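Local coordinates for invasion protein InvA (Salmonella enterica, PDB 2X49) that takes part in invading the intestinal epithelium, as a type III secretion export apparatus protein of the inner membrane, represented here by its C-terminal domain, at residues 29-34 with 41-46; 78-83 with 105-110; 195-200 with 220-225; 236-241 with 327-332. All blocks are in the same frame, centred on the assembly; numbering follows the deposited sequence.

Contact 1: 29-34 with 41-46; sequences ERLRSQ and VRLPEV
Arg-32 and Leu-43 carry the polar part of this contact between helix 27-39 and the loop that leads from it into strand 46-50. NH2 of Arg-32 donates to Leu-43 O at 2.9 Å, almost straight at 171°, with the oxygen in the guanidinium plane. NE of Arg-32 adds a weak bond to Leu-43 O at 3.5 Å. The chain of Arg-32 runs extended through chi2 and then bends at chi3 (84°), which turns NE off the line of the chain and toward the loop backbone. Water 1 bridges the two backbones, accepting from Leu-43 N at 2.8 Å and donating to Arg-32 O at 2.7 Å.

Charge plays a looser part: Glu-45 OE1 lies 4.0 Å from Arg-32 NH1, a long attraction between opposite charges without a directed bond.

The apolar part sits on Leu-31. Its CG meets Leu-43 CD1 at 3.8 Å and its CD2 meets Val-46 CG2 at 3.9 Å, both neighbours crossing it at about a right angle. Val-46 CG2 also touches the CG of Arg-32. Tyr-130 and Leu-137 of helix 125-139 and Leu-10 and Leu-12 of strand 10-14 pack around this core.

Strands 10-14 and 46-50 are parallel neighbours, so this is the returning leg of a beta-alpha-beta crossover. Its arginine satisfies a loop carbonyl while Leu-31, Leu-43 and Val-46 pack the helix against the loop.

Contact 2: 78-83 with 105-110; sequences MRVVNY and FWVTHE
Arg-79, Val-80 and Phe-105 grip one water between them: water 2 donates to Val-80 O at 2.6 Å and accepts from Arg-79 NE and Phe-105 N. It replaces the direct bond from Phe-105 N to Val-80 O of a regular antiparallel pair. The other half is intact, with Val-80 N on Phe-105 O at 2.9 Å, and Met-78 and Val-107 form a full hydrogen-bonded pair. The guanidinium of Arg-79 also makes salt bridges to Asp-289 and Glu-128.

Past the strand, Tyr-83 CG stands anti to its backbone N (chi1 -173°), 3.5 Å from Phe-105 CG. The rings form an offset stack, centroids 3.7 Å apart and planes at 4°, with Phe-105 CD1 over the centre of the Tyr-83 ring. Arg-79 CB sits over the six-membered ring of Trp-106, 3.9 Å from its centroid. Met-78 CG lies over the face of His-109, an imidazole within about 3 Å of a bound mercury ion.

Thr-108 caps helix 109-116, and Glu-111, a calcium-site residue, bonds back to Thr-108 N in a capping box. The contact joins the middle strands of an antiparallel sheet, with water and stacked rings taking over where strand pairing gives out.

Contact 3: 195-200 with 220-225; sequences KLIMEA and GAMARY
Met-222 reaches Leu-196 and Ile-197 by folding twice: the turn at chi2 (-49°) places SD, and the turn at chi3 (-72°) then swings CE round beside the same two residues. SD of Met-222 comes 3.7 Å from Leu-196 CB and 3.8 Å from Ile-197 CG1, so the sulfur faces both residues of helix 194-204. The methyl follows, CE of Met-222 resting 4.0 Å from Ile-197 CG1.

Leu-196 holds its chain extended at chi2 (-171°), which carries CD1 out to Tyr-225. There CD1 meets the phenol obliquely, 3.3 Å from Tyr-225 CE2 and 3.4 Å from Tyr-225 OH, and the two side chains cross at about a right angle. At the other end, Ala-200 CB and Ala-221 CB face each other at 3.3 Å, tighter than a usual methyl contact; with so little bulk, the backbones come close here.

Met-222 is where helix 211-221 gives way to helix 223-231. It leaves helical geometry after the first and takes the N-cap position of the second, so Ala-221 and Tyr-225, one from each helix, both face helix 194-204. Ile-197 continues inward onto Leu-181 of helix 174-185, whereas Tyr-225 also touches Asn-193.

Between segments 195-200 and 220-225 the contact is apolar, held by dispersion and shape, with the folded Met-222 packed against Leu-196 and Ile-197.

Contact 4: 236-241 with 327-332; sequences LRAVMV and VNVIKT
Leu-236 O takes the N-H of Asn-328 at 2.8 Å, practically straight at 178°, and starts a parallel pairing of strands 236-240 and 327-332. Asn-328 O then receives Ala-238 N at 2.9 Å, so that Asn-328 brackets Arg-237 with both its backbone groups. Ala-238 O accepts from Ile-330 N at 2.8 Å. The next bond, Met-240 N to Lys-331 O at 2.8 Å, shows a slip: Ala-238 pairs with Val-329 and Met-240 with Thr-332, so three residues face four, and Ile-330 is the extra residue of a beta bulge.

The side chains fit round this backbone. CG1 of Ile-330 lies between its own backbone N and carbonyl carbon (chi1 71°), which brings it 3.6 Å from Ala-238 O and against Val-239 CG2. Val-239 CG1 leans on Lys-331 O at 3.4 Å. On the face that carries Ala-238 and Thr-332, Met-240 CB meets Val-329 CG1 at 4.1 Å.

Further out, Glu-235 holds the amide of Asn-328 through OE2. Lys-331 sends NZ away from the strand pair to a salt bridge with Asp-282 and a hydrogen bond with Lys-279 O.

Strand 327-332 is an outer strand of a four-stranded parallel sheet. Strand 236-240 lies inside it, bonded on its other flank to strand 291-294, and Lys-331 ties the edge strand to the end of helix 266-280.

The four contacts follow one another along the chain, each closing before the next opens. Contact 1 serves the mixed sheet that includes strands 10-14 and 46-50, contact 2 the antiparallel sheet, contact 3 a set of helices, and contact 4 the parallel sheet. Contacts 2 and 4, their centres 21 Å apart, are the one pair that touches: Val-81 and Asn-82 pack on Arg-237. Helix 223-231 leads from contact 3 to strand 236-240; the nearest atoms of contacts 3 and 4 are about 9 Å apart. Contacts 2 and 3 lie across the chain's centre, 36 Å between centres. Helix 125-139 lies against contacts 1 and 2, so they share one core element.

Contact 1: 29-34 with 41-46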
loop_
_atom_site.group_PDB
_atom_site.type_symbol
_atom_site.label_atom_id
_atom_site.label_comp_id
_atom_site.label_asym_id
_atom_site.label_seq_id
_atom_site.Cartn_x
_atom_site.Cartn_y
_atom_site.Cartn_z
ATOM N N GLU A 29 13.422 15.304 -1.066
ATOM C CA GLU A 29 12.443 16.349 -1.425
ATOM C C GLU A 29 11.373 15.734 -2.308
ATOM O O GLU A 29 10.176 15.994 -2.149
ATOM C CB GLU A 29 13.121 17.564 -2.076
ATOM C CG GLU A 29 14.281 18.167 -1.204
ATOM C CD GLU A 29 15.744 17.737 -1.630
ATOM O OE1 GLU A 29 16.546 18.624 -2.057
ATOM O OE2 GLU A 29 16.109 16.542 -1.511
ATOM N N ARG A 30 11.829 14.839 -3.172
ATOM C CA ARG A 30 10.926 14.204 -4.149
ATOM C C ARG A 30 10.016 13.158 -3.470
ATOM O O ARG A 30 8.835 12.992 -3.821
ATOM C CB ARG A 30 11.700 13.567 -5.289
ATOM C CG ARG A 30 12.137 14.595 -6.269
ATOM C CD ARG A 30 13.288 14.045 -7.127
ATOM N NE ARG A 30 12.785 13.049 -8.065
ATOM C CZ ARG A 30 13.531 12.250 -8.825
ATOM N NH1 ARG A 30 14.860 12.295 -8.799
ATOM N NH2 ARG A 30 12.924 11.396 -9.642
ATOM N N LEU A 31 10.567 12.476 -2.479
ATOM C CA LEU A 31 9.774 11.544 -1.645
ATOM C C LEU A 31 8.611 12.295 -1.021
ATOM O O LEU A 31 7.448 11.832 -1.038
ATOM C CB LEU A 31 10.613 10.833 -0.567
ATOM C CG LEU A 31 9.870 10.053 0.515
ATOM C CD1 LEU A 31 9.096 8.923 -0.159
ATOM C CD2 LEU A 31 10.881 9.502 1.594
ATOM N N ARG A 32 8.925 13.453 -0.474
ATOM C CA ARG A 32 7.915 14.251 0.264
ATOM C C ARG A 32 6.895 14.817 -0.680
ATOM O O ARG A 32 5.690 14.729 -0.424
ATOM C CB ARG A 32 8.510 15.367 1.124
ATOM C CG ARG A 32 9.318 14.798 2.260
ATOM C CD ARG A 32 9.923 15.873 3.102
ATOM N NE ARG A 32 8.924 16.310 4.071
ATOM C CZ ARG A 32 8.786 17.532 4.566
ATOM N NH1 ARG A 32 9.567 18.533 4.192
ATOM N NH2 ARG A 32 7.840 17.749 5.453
ATOM N N SER A 33 7.340 15.341 -1.799
ATOM C CA SER A 33 6.399 15.990 -2.706
ATOM C C SER A 33 5.494 14.982 -3.366
ATOM O O SER A 33 4.272 15.193 -3.499
ATOM C CB SER A 33 7.106 16.871 -3.759
ATOM O OG SER A 33 8.059 16.135 -4.468
ATOM N N GLN A 34 6.084 13.870 -3.779
ATOM C CA GLN A 34 5.330 12.817 -4.505
ATOM C C GLN A 34 4.336 12.110 -3.581
ATOM O O GLN A 34 3.231 11.755 -4.000
ATOM C CB GLN A 34 6.213 11.803 -5.213
ATOM C CG GLN A 34 5.391 11.012 -6.241
ATOM C CD GLN A 34 4.813 11.899 -7.370
ATOM O OE1 GLN A 34 5.486 12.791 -7.886
ATOM N NE2 GLN A 34 3.572 11.624 -7.777
ATOM N N VAL A 41 -1.482 13.467 1.953
ATOM C CA VAL A 41 -0.955 13.866 3.279
ATOM C C VAL A 41 0.540 14.096 3.232
ATOM O O VAL A 41 1.267 13.642 2.351
ATOM C CB VAL A 41 -1.354 12.890 4.400
ATOM C CG1 VAL A 41 -2.922 12.745 4.471
ATOM C CG2 VAL A 41 -0.702 11.556 4.155
ATOM N N ARG A 42 0.990 14.821 4.227
ATOM C CA ARG A 42 2.377 15.281 4.278
ATOM C C ARG A 42 3.211 14.369 5.139
ATOM O O ARG A 42 2.783 13.932 6.209
ATOM C CB ARG A 42 2.453 16.662 4.862
ATOM C CG ARG A 42 1.575 17.698 4.254
ATOM C CD ARG A 42 2.291 18.321 3.122
ATOM N NE ARG A 42 1.620 19.529 2.625
ATOM C CZ ARG A 42 2.040 20.164 1.537
ATOM N NH1 ARG A 42 3.109 19.723 0.939
ATOM N NH2 ARG A 42 1.413 21.218 1.070
ATOM N N LEU A 43 4.384 14.028 4.620
ATOM C CA LEU A 43 5.371 13.333 5.474
ATOM C C LEU A 43 6.162 14.268 6.353
ATOM O O LEU A 43 6.255 15.447 6.080
ATOM C CB LEU A 43 6.356 12.519 4.597
ATOM C CG LEU A 43 5.804 11.414 3.687
ATOM C CD1 LEU A 43 6.872 10.887 2.683
ATOM C CD2 LEU A 43 5.340 10.290 4.543
ATOM N N PRO A 44 6.775 13.726 7.422
ATOM C CA PRO A 44 7.766 14.496 8.150
ATOM C C PRO A 44 8.978 14.763 7.289
ATOM O O PRO A 44 9.103 14.245 6.185
ATOM C CB PRO A 44 8.220 13.528 9.252
ATOM C CG PRO A 44 7.118 12.519 9.350
ATOM C CD PRO A 44 6.639 12.366 7.972
ATOM N N GLU A 45 9.837 15.579 7.831
ATOM C CA GLU A 45 11.172 15.801 7.215
ATOM C C GLU A 45 11.905 14.491 7.090
ATOM O O GLU A 45 11.683 13.523 7.822
ATOM C CB GLU A 45 11.988 16.738 8.094
ATOM C CG GLU A 45 11.446 18.137 8.257
ATOM C CD GLU A 45 12.050 19.112 7.285
ATOM O OE1 GLU A 45 12.875 18.707 6.435
ATOM O OE2 GLU A 45 11.755 20.299 7.434
ATOM N N VAL A 46 12.672 14.412 6.018
ATOM C CA VAL A 46 13.446 13.235 5.679
ATOM C C VAL A 46 14.917 13.581 5.715
ATOM O O VAL A 46 15.374 14.482 5.046
ATOM C CB VAL A 46 13.074 12.743 4.302
ATOM C CG1 VAL A 46 13.988 11.583 3.883
ATOM C CG2 VAL A 46 11.568 12.312 4.207
HETATM O O HOH W 1 4.931 15.178 2.089
#

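Contact 2: 78-83 with 105-110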
loop_
_atom_site.group_PDB
_atom_site.type_symbol
_atom_site.label_atom_id
_atom_site.label_comp_id
_atom_site.label_asym_id
_atom_site.label_seq_id
_atom_site.Cartn_x
_atom_site.Cartn_y
_atom_site.Cartn_z
ATOM N N MET A 78 17.822 -1.997 -13.921
ATOM C CA MET A 78 16.398 -1.811 -14.190
ATOM C C MET A 78 15.616 -2.971 -13.607
ATOM O O MET A 78 15.955 -4.124 -13.787
ATOM C CB MET A 78 16.134 -1.750 -15.704
ATOM C CG MET A 78 16.776 -0.616 -16.385
ATOM S SD MET A 78 16.104 0.975 -15.922
ATOM C CE MET A 78 14.509 0.896 -16.783
ATOM N N ARG A 79 14.481 -2.662 -13.000
ATOM C CA ARG A 79 13.631 -3.735 -12.484
ATOM C C ARG A 79 12.597 -4.204 -13.484
ATOM O O ARG A 79 11.904 -3.382 -14.092
ATOM C CB ARG A 79 12.930 -3.285 -11.211
ATOM C CG ARG A 79 12.164 -4.438 -10.618
ATOM C CD ARG A 79 11.342 -4.160 -9.364
ATOM N NE ARG A 79 10.280 -5.175 -9.285
ATOM C CZ ARG A 79 9.038 -4.967 -8.861
ATOM N NH1 ARG A 79 8.662 -3.769 -8.431
ATOM N NH2 ARG A 79 8.155 -5.971 -8.877
ATOM N N VAL A 80 12.497 -5.526 -13.609
ATOM C CA VAL A 80 11.465 -6.208 -14.438
ATOM C C VAL A 80 10.268 -6.476 -13.558
ATOM O O VAL A 80 10.203 -7.416 -12.787
ATOM C CB VAL A 80 11.943 -7.531 -15.100
ATOM C CG1 VAL A 80 10.918 -7.999 -16.190
ATOM C CG2 VAL A 80 13.294 -7.339 -15.767
ATOM N N VAL A 81 9.269 -5.634 -13.729
ATOM C CA VAL A 81 8.055 -5.672 -12.838
ATOM C C VAL A 81 7.237 -6.940 -13.002
ATOM O O VAL A 81 6.849 -7.572 -12.026
ATOM C CB VAL A 81 7.179 -4.396 -12.995
ATOM C CG1 VAL A 81 5.884 -4.437 -12.125
ATOM C CG2 VAL A 81 7.998 -3.096 -12.673
ATOM N N ASN A 82 7.001 -7.320 -14.243
ATOM C CA ASN A 82 6.227 -8.526 -14.588
ATOM C C ASN A 82 7.119 -9.659 -15.086
ATOM O O ASN A 82 6.849 -10.346 -16.061
ATOM C CB ASN A 82 5.088 -8.213 -15.572
ATOM C CG ASN A 82 5.587 -7.715 -16.915
ATOM O OD1 ASN A 82 6.728 -7.303 -17.027
ATOM N ND2 ASN A 82 4.728 -7.739 -17.938
ATOM N N TYR A 83 8.174 -9.876 -14.328
ATOM C CA TYR A 83 9.123 -10.984 -14.617
ATOM C C TYR A 83 8.452 -12.355 -14.767
ATOM O O TYR A 83 7.454 -12.679 -14.123
ATOM C CB TYR A 83 10.150 -11.085 -13.488
ATOM C CG TYR A 83 11.253 -12.075 -13.761
ATOM C CD1 TYR A 83 12.352 -11.733 -14.528
ATOM C CD2 TYR A 83 11.190 -13.366 -13.248
ATOM C CE1 TYR A 83 13.366 -12.656 -14.797
ATOM C CE2 TYR A 83 12.222 -14.308 -13.493
ATOM C CZ TYR A 83 13.298 -13.943 -14.270
ATOM O OH TYR A 83 14.288 -14.890 -14.497
ATOM N N PHE A 105 13.467 -8.821 -9.515
ATOM C CA PHE A 105 14.348 -9.184 -10.617
ATOM C C PHE A 105 14.838 -7.942 -11.327
ATOM O O PHE A 105 14.074 -7.083 -11.767
ATOM C CB PHE A 105 13.592 -10.109 -11.589
ATOM C CG PHE A 105 13.196 -11.430 -10.965
ATOM C CD1 PHE A 105 14.044 -12.521 -11.004
ATOM C CD2 PHE A 105 11.984 -11.557 -10.317
ATOM C CE1 PHE A 105 13.689 -13.714 -10.389
ATOM C CE2 PHE A 105 11.613 -12.770 -9.728
ATOM C CZ PHE A 105 12.463 -13.805 -9.732
ATOM N N TRP A 106 16.145 -7.888 -11.417
ATOM C CA TRP A 106 16.818 -6.724 -12.013
ATOM C C TRP A 106 17.706 -7.207 -13.191
ATOM O O TRP A 106 18.400 -8.244 -13.131
ATOM C CB TRP A 106 17.673 -5.979 -10.991
ATOM C CG TRP A 106 16.942 -5.446 -9.757
ATOM C CD1 TRP A 106 16.514 -6.187 -8.666
ATOM C CD2 TRP A 106 16.586 -4.111 -9.506
ATOM N NE1 TRP A 106 15.956 -5.360 -7.775
ATOM C CE2 TRP A 106 15.955 -4.073 -8.254
ATOM C CE3 TRP A 106 16.765 -2.915 -10.202
ATOM C CZ2 TRP A 106 15.486 -2.880 -7.679
ATOM C CZ3 TRP A 106 16.300 -1.761 -9.662
ATOM C CH2 TRP A 106 15.672 -1.718 -8.387
ATOM N N VAL A 107 17.724 -6.360 -14.227
ATOM C CA VAL A 107 18.507 -6.615 -15.424
ATOM C C VAL A 107 19.282 -5.363 -15.846
ATOM O O VAL A 107 19.049 -4.239 -15.398
ATOM C CB VAL A 107 17.632 -7.119 -16.603
ATOM C CG1 VAL A 107 16.929 -8.418 -16.231
ATOM C CG2 VAL A 107 16.659 -6.080 -17.034
ATOM N N THR A 108 20.202 -5.602 -16.755
ATOM C CA THR A 108 20.924 -4.469 -17.320
ATOM C C THR A 108 20.029 -3.605 -18.170
ATOM O O THR A 108 18.976 -4.024 -18.663
ATOM C CB THR A 108 22.187 -4.894 -18.150
ATOM O OG1 THR A 108 21.771 -5.578 -19.352
ATOM C CG2 THR A 108 23.144 -5.771 -17.314
ATOM N N HIS A 109 20.521 -2.413 -18.448
ATOM C CA HIS A 109 19.785 -1.479 -19.296
ATOM C C HIS A 109 19.579 -2.070 -20.696
ATOM O O HIS A 109 18.475 -2.028 -21.287
ATOM C CB HIS A 109 20.444 -0.105 -19.365
ATOM C CG HIS A 109 20.285 0.706 -18.112
ATOM N ND1 HIS A 109 19.471 1.813 -18.036
ATOM C CD2 HIS A 109 20.833 0.567 -16.885
ATOM C CE1 HIS A 109 19.534 2.333 -16.822
ATOM N NE2 HIS A 109 20.350 1.592 -16.096
ATOM N N GLU A 110 20.647 -2.675 -21.190
ATOM C CA GLU A 110 20.619 -3.275 -22.542
ATOM C C GLU A 110 19.615 -4.432 -22.585
ATOM O O GLU A 110 18.807 -4.572 -23.531
ATOM C CB GLU A 110 22.026 -3.717 -22.992
ATOM C CG GLU A 110 22.077 -4.307 -24.401
ATOM C CD GLU A 110 23.485 -4.675 -24.838
ATOM O OE1 GLU A 110 24.447 -4.449 -24.071
ATOM O OE2 GLU A 110 23.660 -5.170 -25.962
HETATM O O HOH W 2 10.878 -7.769 -10.291
#

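Contact 3: 195-200 with 220-225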
loop_
_atom_site.group_PDB
_atom_site.type_symbol
_atom_site.label_atom_id
_atom_site.label_comp_id
_atom_site.label_asym_id
_atom_site.label_seq_id
_atom_site.Cartn_x
_atom_site.Cartn_y
_atom_site.Cartn_z
ATOM N N LYS A 195 -13.198 15.700 -0.835
ATOM C CA LYS A 195 -14.598 16.137 -1.056
ATOM C C LYS A 195 -15.456 14.885 -1.189
ATOM O O LYS A 195 -16.546 14.739 -0.608
ATOM C CB LYS A 195 -14.780 17.009 -2.285
ATOM C CG LYS A 195 -16.243 17.467 -2.524
ATOM C CD LYS A 195 -16.382 18.236 -3.809
ATOM C CE LYS A 195 -17.827 18.693 -4.063
ATOM N NZ LYS A 195 -18.046 19.362 -5.401
ATOM N N LEU A 196 -14.940 13.952 -1.950
ATOM C CA LEU A 196 -15.698 12.684 -2.163
ATOM C C LEU A 196 -15.794 11.833 -0.901
ATOM O O LEU A 196 -16.800 11.168 -0.607
ATOM C CB LEU A 196 -15.133 11.900 -3.332
ATOM C CG LEU A 196 -15.462 12.587 -4.656
ATOM C CD1 LEU A 196 -15.083 11.659 -5.837
ATOM C CD2 LEU A 196 -16.929 13.046 -4.753
ATOM N N ILE A 197 -14.752 11.862 -0.105
ATOM C CA ILE A 197 -14.722 11.112 1.085
ATOM C C ILE A 197 -15.785 11.688 2.012
ATOM O O ILE A 197 -16.499 10.951 2.672
ATOM C CB ILE A 197 -13.349 11.069 1.752
ATOM C CG1 ILE A 197 -12.423 10.210 0.900
ATOM C CG2 ILE A 197 -13.399 10.459 3.129
ATOM C CD1 ILE A 197 -10.972 10.344 1.314
ATOM N N MET A 198 -15.798 12.991 2.098
ATOM C CA MET A 198 -16.777 13.710 2.963
ATOM C C MET A 198 -18.193 13.478 2.503
ATOM O O MET A 198 -19.107 13.319 3.336
ATOM C CB MET A 198 -16.435 15.176 3.121
ATOM C CG MET A 198 -15.157 15.440 3.850
ATOM S SD MET A 198 -15.285 15.003 5.587
ATOM C CE MET A 198 -14.090 13.695 5.680
ATOM N N GLU A 199 -18.407 13.459 1.202
ATOM C CA GLU A 199 -19.771 13.182 0.694
ATOM C C GLU A 199 -20.203 11.772 1.150
ATOM O O GLU A 199 -21.356 11.526 1.528
ATOM C CB GLU A 199 -19.871 13.306 -0.828
ATOM C CG GLU A 199 -19.836 14.716 -1.286
ATOM C CD GLU A 199 -19.767 14.849 -2.812
ATOM O OE1 GLU A 199 -19.508 13.806 -3.480
ATOM O OE2 GLU A 199 -19.959 15.980 -3.326
ATOM N N ALA A 200 -19.258 10.856 1.146
ATOM C CA ALA A 200 -19.564 9.468 1.549
ATOM C C ALA A 200 -19.782 9.343 3.042
ATOM O O ALA A 200 -20.665 8.617 3.502
ATOM C CB ALA A 200 -18.457 8.468 1.055
ATOM N N GLY A 220 -16.085 1.615 -0.480
ATOM C CA GLY A 220 -17.029 1.367 -1.587
ATOM C C GLY A 220 -17.361 2.624 -2.413
ATOM O O GLY A 220 -17.475 2.622 -3.649
ATOM N N ALA A 221 -17.551 3.704 -1.694
ATOM C CA ALA A 221 -17.896 4.978 -2.317
ATOM C C ALA A 221 -16.746 5.442 -3.191
ATOM O O ALA A 221 -16.917 6.082 -4.220
ATOM C CB ALA A 221 -18.232 6.071 -1.271
ATOM N N MET A 222 -15.563 5.071 -2.765
ATOM C CA MET A 222 -14.296 5.533 -3.375
ATOM C C MET A 222 -13.764 4.557 -4.395
ATOM O O MET A 222 -12.625 4.654 -4.835
ATOM C CB MET A 222 -13.226 5.778 -2.292
ATOM C CG MET A 222 -13.516 6.982 -1.398
ATOM S SD MET A 222 -13.966 8.544 -2.205
ATOM C CE MET A 222 -12.329 8.946 -2.872
ATOM N N ALA A 223 -14.590 3.589 -4.748
ATOM C CA ALA A 223 -14.132 2.474 -5.579
ATOM C C ALA A 223 -13.294 2.857 -6.827
ATOM O O ALA A 223 -12.201 2.330 -7.085
ATOM C CB ALA A 223 -15.293 1.586 -5.993
ATOM N N ARG A 224 -13.806 3.835 -7.546
ATOM C CA ARG A 224 -13.160 4.277 -8.757
ATOM C C ARG A 224 -11.736 4.720 -8.480
ATOM O O ARG A 224 -10.818 4.433 -9.222
ATOM C CB ARG A 224 -13.947 5.427 -9.390
ATOM C CG ARG A 224 -13.227 6.117 -10.494
ATOM C CD ARG A 224 -14.111 7.222 -11.054
ATOM N NE ARG A 224 -13.457 7.935 -12.146
ATOM C CZ ARG A 224 -14.100 8.589 -13.107
ATOM N NH1 ARG A 224 -15.432 8.641 -13.130
ATOM N NH2 ARG A 224 -13.408 9.198 -14.051
ATOM N N TYR A 225 -11.588 5.393 -7.361
ATOM C CA TYR A 225 -10.289 6.027 -6.991
ATOM C C TYR A 225 -9.287 5.014 -6.478
ATOM O O TYR A 225 -8.083 5.129 -6.675
ATOM C CB TYR A 225 -10.541 7.184 -6.014
ATOM C CG TYR A 225 -11.382 8.226 -6.713
ATOM C CD1 TYR A 225 -10.789 9.182 -7.532
ATOM C CD2 TYR A 225 -12.759 8.206 -6.637
ATOM C CE1 TYR A 225 -11.570 10.100 -8.279
ATOM C CE2 TYR A 225 -13.541 9.111 -7.350
ATOM C CZ TYR A 225 -12.939 10.058 -8.185
ATOM O OH TYR A 225 -13.675 10.975 -8.910
#

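Contact 4: 236-241 with 327-332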
loop_
_atom_site.group_PDB
_atom_site.type_symbol
_atom_site.label_atom_id
_atom_site.label_comp_id
_atom_site.label_asym_id
_atom_site.label_seq_id
_atom_site.Cartn_x
_atom_site.Cartn_y
_atom_site.Cartn_z
ATOM N N LEU A 236 -4.079 -4.149 -14.073
ATOM C CA LEU A 236 -4.118 -4.609 -12.684
ATOM C C LEU A 236 -3.675 -6.061 -12.597
ATOM O O LEU A 236 -4.261 -6.955 -13.213
ATOM C CB LEU A 236 -5.524 -4.451 -12.119
ATOM C CG LEU A 236 -5.734 -4.741 -10.656
ATOM C CD1 LEU A 236 -5.079 -3.646 -9.817
ATOM C CD2 LEU A 236 -7.215 -4.815 -10.350
ATOM N N ARG A 237 -2.627 -6.292 -11.823
ATOM C CA ARG A 237 -2.100 -7.654 -11.616
ATOM C C ARG A 237 -2.657 -8.188 -10.312
ATOM O O ARG A 237 -2.510 -7.550 -9.296
ATOM C CB ARG A 237 -0.567 -7.670 -11.597
ATOM C CG ARG A 237 0.021 -7.023 -12.809
ATOM C CD ARG A 237 1.530 -6.984 -12.839
ATOM N NE ARG A 237 1.921 -6.508 -14.165
ATOM C CZ ARG A 237 2.169 -5.240 -14.473
ATOM N NH1 ARG A 237 2.147 -4.299 -13.544
ATOM N NH2 ARG A 237 2.459 -4.914 -15.715
ATOM N N ALA A 238 -3.286 -9.350 -10.393
ATOM C CA ALA A 238 -4.078 -9.939 -9.296
ATOM C C ALA A 238 -3.889 -11.417 -9.105
ATOM O O ALA A 238 -3.543 -12.157 -10.002
ATOM C CB ALA A 238 -5.575 -9.654 -9.541
ATOM N N VAL A 239 -4.084 -11.772 -7.840
ATOM C CA VAL A 239 -4.287 -13.148 -7.370
ATOM C C VAL A 239 -5.723 -13.264 -6.861
ATOM O O VAL A 239 -6.217 -12.438 -6.121
ATOM C CB VAL A 239 -3.281 -13.489 -6.257
ATOM C CG1 VAL A 239 -3.604 -14.848 -5.611
ATOM C CG2 VAL A 239 -1.827 -13.442 -6.786
ATOM N N MET A 240 -6.420 -14.305 -7.274
ATOM C CA MET A 240 -7.834 -14.465 -6.888
ATOM C C MET A 240 -7.905 -15.415 -5.722
ATOM O O MET A 240 -7.186 -16.384 -5.674
ATOM C CB MET A 240 -8.627 -15.003 -8.069
ATOM C CG MET A 240 -10.130 -15.167 -7.825
ATOM S SD MET A 240 -11.011 -14.693 -9.316
ATOM C CE MET A 240 -10.459 -12.992 -9.340
ATOM N N VAL A 241 -8.765 -15.109 -4.787
ATOM C CA VAL A 241 -9.083 -16.030 -3.678
ATOM C C VAL A 241 -10.152 -17.021 -4.184
ATOM O O VAL A 241 -11.165 -16.650 -4.742
ATOM C CB VAL A 241 -9.590 -15.278 -2.417
ATOM C CG1 VAL A 241 -9.836 -16.248 -1.274
ATOM C CG2 VAL A 241 -8.611 -14.167 -1.993
ATOM N N VAL A 327 -7.183 -6.562 -16.642
ATOM C CA VAL A 327 -6.886 -7.310 -15.404
ATOM C C VAL A 327 -6.207 -8.619 -15.744
ATOM O O VAL A 327 -6.612 -9.354 -16.627
ATOM C CB VAL A 327 -8.174 -7.552 -14.556
ATOM C CG1 VAL A 327 -7.885 -8.327 -13.267
ATOM C CG2 VAL A 327 -8.836 -6.231 -14.163
ATOM N N ASN A 328 -5.111 -8.873 -15.064
ATOM C CA ASN A 328 -4.351 -10.092 -15.265
ATOM C C ASN A 328 -4.315 -10.887 -13.977
ATOM O O ASN A 328 -3.576 -10.565 -13.061
ATOM C CB ASN A 328 -2.919 -9.727 -15.669
ATOM C CG ASN A 328 -2.029 -10.939 -15.836
ATOM O OD1 ASN A 328 -2.510 -12.064 -15.929
ATOM N ND2 ASN A 328 -0.722 -10.713 -15.896
ATOM N N VAL A 329 -5.117 -11.939 -13.923
ATOM C CA VAL A 329 -5.099 -12.857 -12.768
ATOM C C VAL A 329 -4.014 -13.903 -12.971
ATOM O O VAL A 329 -4.118 -14.737 -13.844
ATOM C CB VAL A 329 -6.458 -13.591 -12.567
ATOM C CG1 VAL A 329 -6.325 -14.632 -11.457
ATOM C CG2 VAL A 329 -7.560 -12.612 -12.238
ATOM N N ILE A 330 -2.953 -13.794 -12.177
ATOM C CA ILE A 330 -1.745 -14.662 -12.337
ATOM C C ILE A 330 -1.782 -15.972 -11.547
ATOM O O ILE A 330 -0.990 -16.885 -11.758
ATOM C CB ILE A 330 -0.439 -13.899 -12.036
ATOM C CG1 ILE A 330 -0.294 -13.595 -10.549
ATOM C CG2 ILE A 330 -0.343 -12.636 -12.895
ATOM C CD1 ILE A 330 1.056 -12.914 -10.211
ATOM N N LYS A 331 -2.776 -16.064 -10.688
ATOM C CA LYS A 331 -2.870 -17.161 -9.728
ATOM C C LYS A 331 -4.149 -17.122 -8.906
ATOM O O LYS A 331 -4.671 -16.059 -8.618
ATOM C CB LYS A 331 -1.645 -17.147 -8.770
ATOM C CG LYS A 331 -1.558 -18.429 -7.997
ATOM C CD LYS A 331 -0.223 -19.040 -8.060
ATOM C CE LYS A 331 -0.255 -20.391 -7.458
ATOM N NZ LYS A 331 1.059 -20.651 -6.871
ATOM N N THR A 332 -4.600 -18.313 -8.529
ATOM C CA THR A 332 -5.729 -18.473 -7.565
ATOM C C THR A 332 -5.276 -19.159 -6.278
ATOM O O THR A 332 -4.528 -20.120 -6.295
ATOM C CB THR A 332 -6.896 -19.282 -8.200
ATOM O OG1 THR A 332 -7.421 -18.570 -9.323
ATOM C CG2 THR A 332 -8.045 -19.472 -7.199
#